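Tubulin binding cofactor C (Leishmania major, PDB 5AJ8) probably acts as a chaperone in tubulin folding, the crystallised part being its C-terminal domain. Local coordinates at residues T115-V120 / E127-T132. The protein carries 1 engineered substitution. Numbering follows the deposited sequence.
Sequences THAEWV and EDTART
T129 meets A117 and V120 through its methyl group, a compact example of a contact centred on one side chain, with no hydrogen bond between 115-120 and 127-132. The tight part is the methyl CG2 of T129 against the carbonyl O of A117, a van der Waals contact at 3.6 Å. Buried V120 is a more distant neighbour of the same methyl, its CG1 standing 4.4 Å from T129 CG2, and A117, V120 and T129 all rest on W78 of strand 73-79. This placement follows from the first torsion of T129 (chi1 54°), which sets CG2 anti to the carbonyl carbon and leaves OG1 between N and C, in a looser approach 4.2 Å from the CB of A117. Within the second helix, T132 OG1 donates to D128 O at 2.8 Å and also bonds W78 NE1; T132 N reaches the same carbonyl from the opposite face, so two donors of one residue grip it.

Away from the T129 side chain the two segments do not touch, and polar groups serve their own helix. D128 caps helix 129-132: its OD1 accepts from R131 N at 3.2 Å, met from well above the carboxylate plane, while OD2 pairs with R131 NH1. T115 likewise N-caps helix 116-122, its OG1 receiving E118 N in a fairly straight bond (162°). This pair of N-capped helical turns, separated by a short connection, forms part of a helical link between strands 91-95 and 140-141 of the parallel beta-helix of the TBCC C-terminal domain.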
ATOM      1  N   THR A 115     -14.479  -8.727  -5.806  1.00 20.15           N
ATOM      2  CA  THR A 115     -14.319  -7.959  -4.556  1.00 18.87           C
ATOM      3  C   THR A 115     -12.848  -7.876  -4.126  1.00 16.62           C
ATOM      4  O   THR A 115     -11.984  -8.641  -4.601  1.00 15.65           O
ATOM      5  CB  THR A 115     -15.115  -8.575  -3.389  1.00 19.34           C
ATOM      6  OG1 THR A 115     -14.508  -9.818  -3.003  1.00 19.57           O
ATOM      7  CG2 THR A 115     -16.567  -8.819  -3.791  1.00 21.10           C
ATOM      8  N   HIS A 116     -12.569  -6.943  -3.229  1.00 14.60           N
ATOM      9  CA  HIS A 116     -11.218  -6.767  -2.765  1.00 13.56           C
ATOM     10  C   HIS A 116     -10.809  -7.934  -1.878  1.00 13.43           C
ATOM     11  O   HIS A 116      -9.678  -8.391  -1.950  1.00 12.99           O
ATOM     12  CB  HIS A 116     -11.056  -5.419  -2.048  1.00 12.92           C
ATOM     13  CG  HIS A 116     -11.131  -4.241  -2.962  1.00 12.56           C
ATOM     14  ND1 HIS A 116     -12.322  -3.633  -3.303  1.00 13.16           N
ATOM     15  CD2 HIS A 116     -10.159  -3.546  -3.605  1.00 11.74           C
ATOM     16  CE1 HIS A 116     -12.078  -2.615  -4.113  1.00 12.63           C
ATOM     17  NE2 HIS A 116     -10.775  -2.542  -4.308  1.00 11.70           N
ATOM     18  N   ALA A 117     -11.737  -8.445  -1.076  1.00 14.28           N
ATOM     19  CA  ALA A 117     -11.468  -9.628  -0.229  1.00 14.70           C
ATOM     20  C   ALA A 117     -11.000 -10.808  -1.060  1.00 14.83           C
ATOM     21  O   ALA A 117     -10.051 -11.471  -0.683  1.00 13.47           O
ATOM     22  CB  ALA A 117     -12.697 -10.020   0.593  1.00 15.59           C
ATOM     23  N   GLU A 118     -11.651 -11.046  -2.199  0.60 15.77           N
ATOM     24  CA  GLU A 118     -11.255 -12.126  -3.107  0.60 16.71           C
ATOM     25  C   GLU A 118      -9.863 -11.908  -3.674  0.60 15.15           C
ATOM     26  O   GLU A 118      -9.052 -12.822  -3.710  0.60 15.06           O
ATOM     27  CB  GLU A 118     -12.256 -12.250  -4.272  0.60 18.94           C
ATOM     28  CG  GLU A 118     -13.523 -13.013  -3.927  0.60 21.80           C
ATOM     29  CD  GLU A 118     -14.581 -12.898  -5.012  0.60 23.66           C
ATOM     30  OE1 GLU A 118     -15.123 -11.790  -5.208  0.60 23.27           O
ATOM     31  OE2 GLU A 118     -14.851 -13.918  -5.680  0.60 27.50           O
ATOM     32  N   TRP A 119      -9.599 -10.696  -4.145  1.00 14.25           N
ATOM     33  CA  TRP A 119      -8.263 -10.342  -4.652  1.00 13.08           C
ATOM     34  C   TRP A 119      -7.181 -10.595  -3.591  1.00 12.78           C
ATOM     35  O   TRP A 119      -6.136 -11.198  -3.857  1.00 12.12           O
ATOM     36  CB  TRP A 119      -8.202  -8.853  -5.030  1.00 12.66           C
ATOM     37  CG  TRP A 119      -8.487  -8.551  -6.445  1.00 12.74           C
ATOM     38  CD1 TRP A 119      -9.682  -8.195  -6.986  1.00 13.09           C
ATOM     39  CD2 TRP A 119      -7.550  -8.572  -7.518  1.00 12.55           C
ATOM     40  NE1 TRP A 119      -9.548  -8.003  -8.340  1.00 13.30           N
ATOM     41  CE2 TRP A 119      -8.245  -8.223  -8.688  1.00 13.09           C
ATOM     42  CE3 TRP A 119      -6.194  -8.881  -7.607  1.00 12.26           C
ATOM     43  CZ2 TRP A 119      -7.623  -8.140  -9.924  1.00 13.64           C
ATOM     44  CZ3 TRP A 119      -5.582  -8.809  -8.831  1.00 12.79           C
ATOM     45  CH2 TRP A 119      -6.289  -8.449  -9.972  1.00 13.25           C
ATOM     46  N   VAL A 120      -7.446 -10.119  -2.383  1.00 12.48           N
ATOM     47  CA  VAL A 120      -6.476 -10.211  -1.309  1.00 12.95           C
ATOM     48  C   VAL A 120      -6.302 -11.671  -0.850  1.00 13.48           C
ATOM     49  O   VAL A 120      -5.199 -12.081  -0.509  1.00 12.62           O
ATOM     50  CB  VAL A 120      -6.886  -9.294  -0.148  1.00 13.15           C
ATOM     51  CG1 VAL A 120      -6.094  -9.576   1.098  1.00 14.73           C
ATOM     52  CG2 VAL A 120      -6.724  -7.825  -0.562  1.00 12.87           C
ATOM     53  N   GLU A 127      -5.445 -15.419   4.177  1.00 24.57           N
ATOM     54  CA  GLU A 127      -6.584 -16.312   4.363  1.00 30.01           C
ATOM     55  C   GLU A 127      -7.678 -15.631   5.186  1.00 25.56           C
ATOM     56  O   GLU A 127      -8.849 -15.695   4.816  1.00 25.17           O
ATOM     57  CB  GLU A 127      -6.147 -17.644   4.999  1.00 37.15           C
ATOM     58  CG  GLU A 127      -7.320 -18.556   5.349  1.00 54.46           C
ATOM     59  CD  GLU A 127      -6.929 -20.008   5.644  1.00 60.76           C
ATOM     60  OE1 GLU A 127      -5.924 -20.253   6.347  1.00 58.74           O
ATOM     61  OE2 GLU A 127      -7.659 -20.913   5.190  1.00 73.20           O
ATOM     62  N   ASP A 128      -7.306 -14.961   6.276  1.00 20.74           N
ATOM     63  CA  ASP A 128      -8.311 -14.372   7.164  1.00 20.01           C
ATOM     64  C   ASP A 128      -8.599 -12.908   6.792  1.00 18.77           C
ATOM     65  O   ASP A 128      -8.127 -11.986   7.454  1.00 16.21           O
ATOM     66  CB  ASP A 128      -7.884 -14.474   8.635  1.00 20.47           C
ATOM     67  CG  ASP A 128      -9.030 -14.150   9.594  1.00 24.30           C
ATOM     68  OD1 ASP A 128     -10.117 -13.668   9.139  1.00 23.76           O
ATOM     69  OD2 ASP A 128      -8.854 -14.400  10.812  1.00 29.06           O
ATOM     70  N   THR A 129      -9.388 -12.725   5.734  1.00 18.75           N
ATOM     71  CA  THR A 129      -9.714 -11.413   5.209  1.00 18.58           C
ATOM     72  C   THR A 129     -10.584 -10.576   6.181  1.00 19.63           C
ATOM     73  O   THR A 129     -10.377  -9.360   6.294  1.00 18.28           O
ATOM     74  CB  THR A 129     -10.363 -11.516   3.815  1.00 17.80           C
ATOM     75  OG1 THR A 129     -11.475 -12.400   3.875  1.00 19.30           O
ATOM     76  CG2 THR A 129      -9.364 -12.053   2.768  1.00 17.15           C
ATOM     77  N   ALA A 130     -11.528 -11.215   6.874  1.00 21.32           N
ATOM     78  CA  ALA A 130     -12.407 -10.522   7.853  1.00 24.99           C
ATOM     79  C   ALA A 130     -11.629  -9.835   8.982  1.00 25.72           C
ATOM     80  O   ALA A 130     -11.877  -8.669   9.302  1.00 26.93           O
ATOM     81  CB  ALA A 130     -13.405 -11.497   8.459  1.00 26.43           C
ATOM     82  N   ARG A 131     -10.689 -10.570   9.560  1.00 26.01           N
ATOM     83  CA  ARG A 131      -9.867 -10.115  10.682  1.00 28.14           C
ATOM     84  C   ARG A 131      -8.820  -9.072  10.305  1.00 24.09           C
ATOM     85  O   ARG A 131      -8.426  -8.280  11.148  1.00 25.02           O
ATOM     86  CB  ARG A 131      -9.142 -11.335  11.263  1.00 32.82           C
ATOM     87  CG  ARG A 131      -8.520 -11.179  12.648  1.00 40.34           C
ATOM     88  CD  ARG A 131      -7.338 -12.108  12.837  1.00 48.08           C
ATOM     89  NE  ARG A 131      -6.172 -11.791  11.984  1.00 56.39           N
ATOM     90  CZ  ARG A 131      -5.401 -12.687  11.343  1.00 60.41           C
ATOM     91  NH1 ARG A 131      -5.645 -13.996  11.433  1.00 67.60           N
ATOM     92  NH2 ARG A 131      -4.366 -12.274  10.604  1.00 56.46           N
ATOM     93  N   THR A 132      -8.315  -9.126   9.072  1.00 18.58           N
ATOM     94  CA  THR A 132      -7.245  -8.239   8.616  1.00 16.62           C
ATOM     95  C   THR A 132      -7.661  -6.933   7.929  1.00 14.54           C
ATOM     96  O   THR A 132      -6.858  -5.997   7.885  1.00 12.86           O
ATOM     97  CB  THR A 132      -6.261  -9.003   7.709  1.00 15.58           C
ATOM     98  OG1 THR A 132      -6.967  -9.600   6.606  1.00 14.51           O
ATOM     99  CG2 THR A 132      -5.519 -10.091   8.536  1.00 16.03           C
TER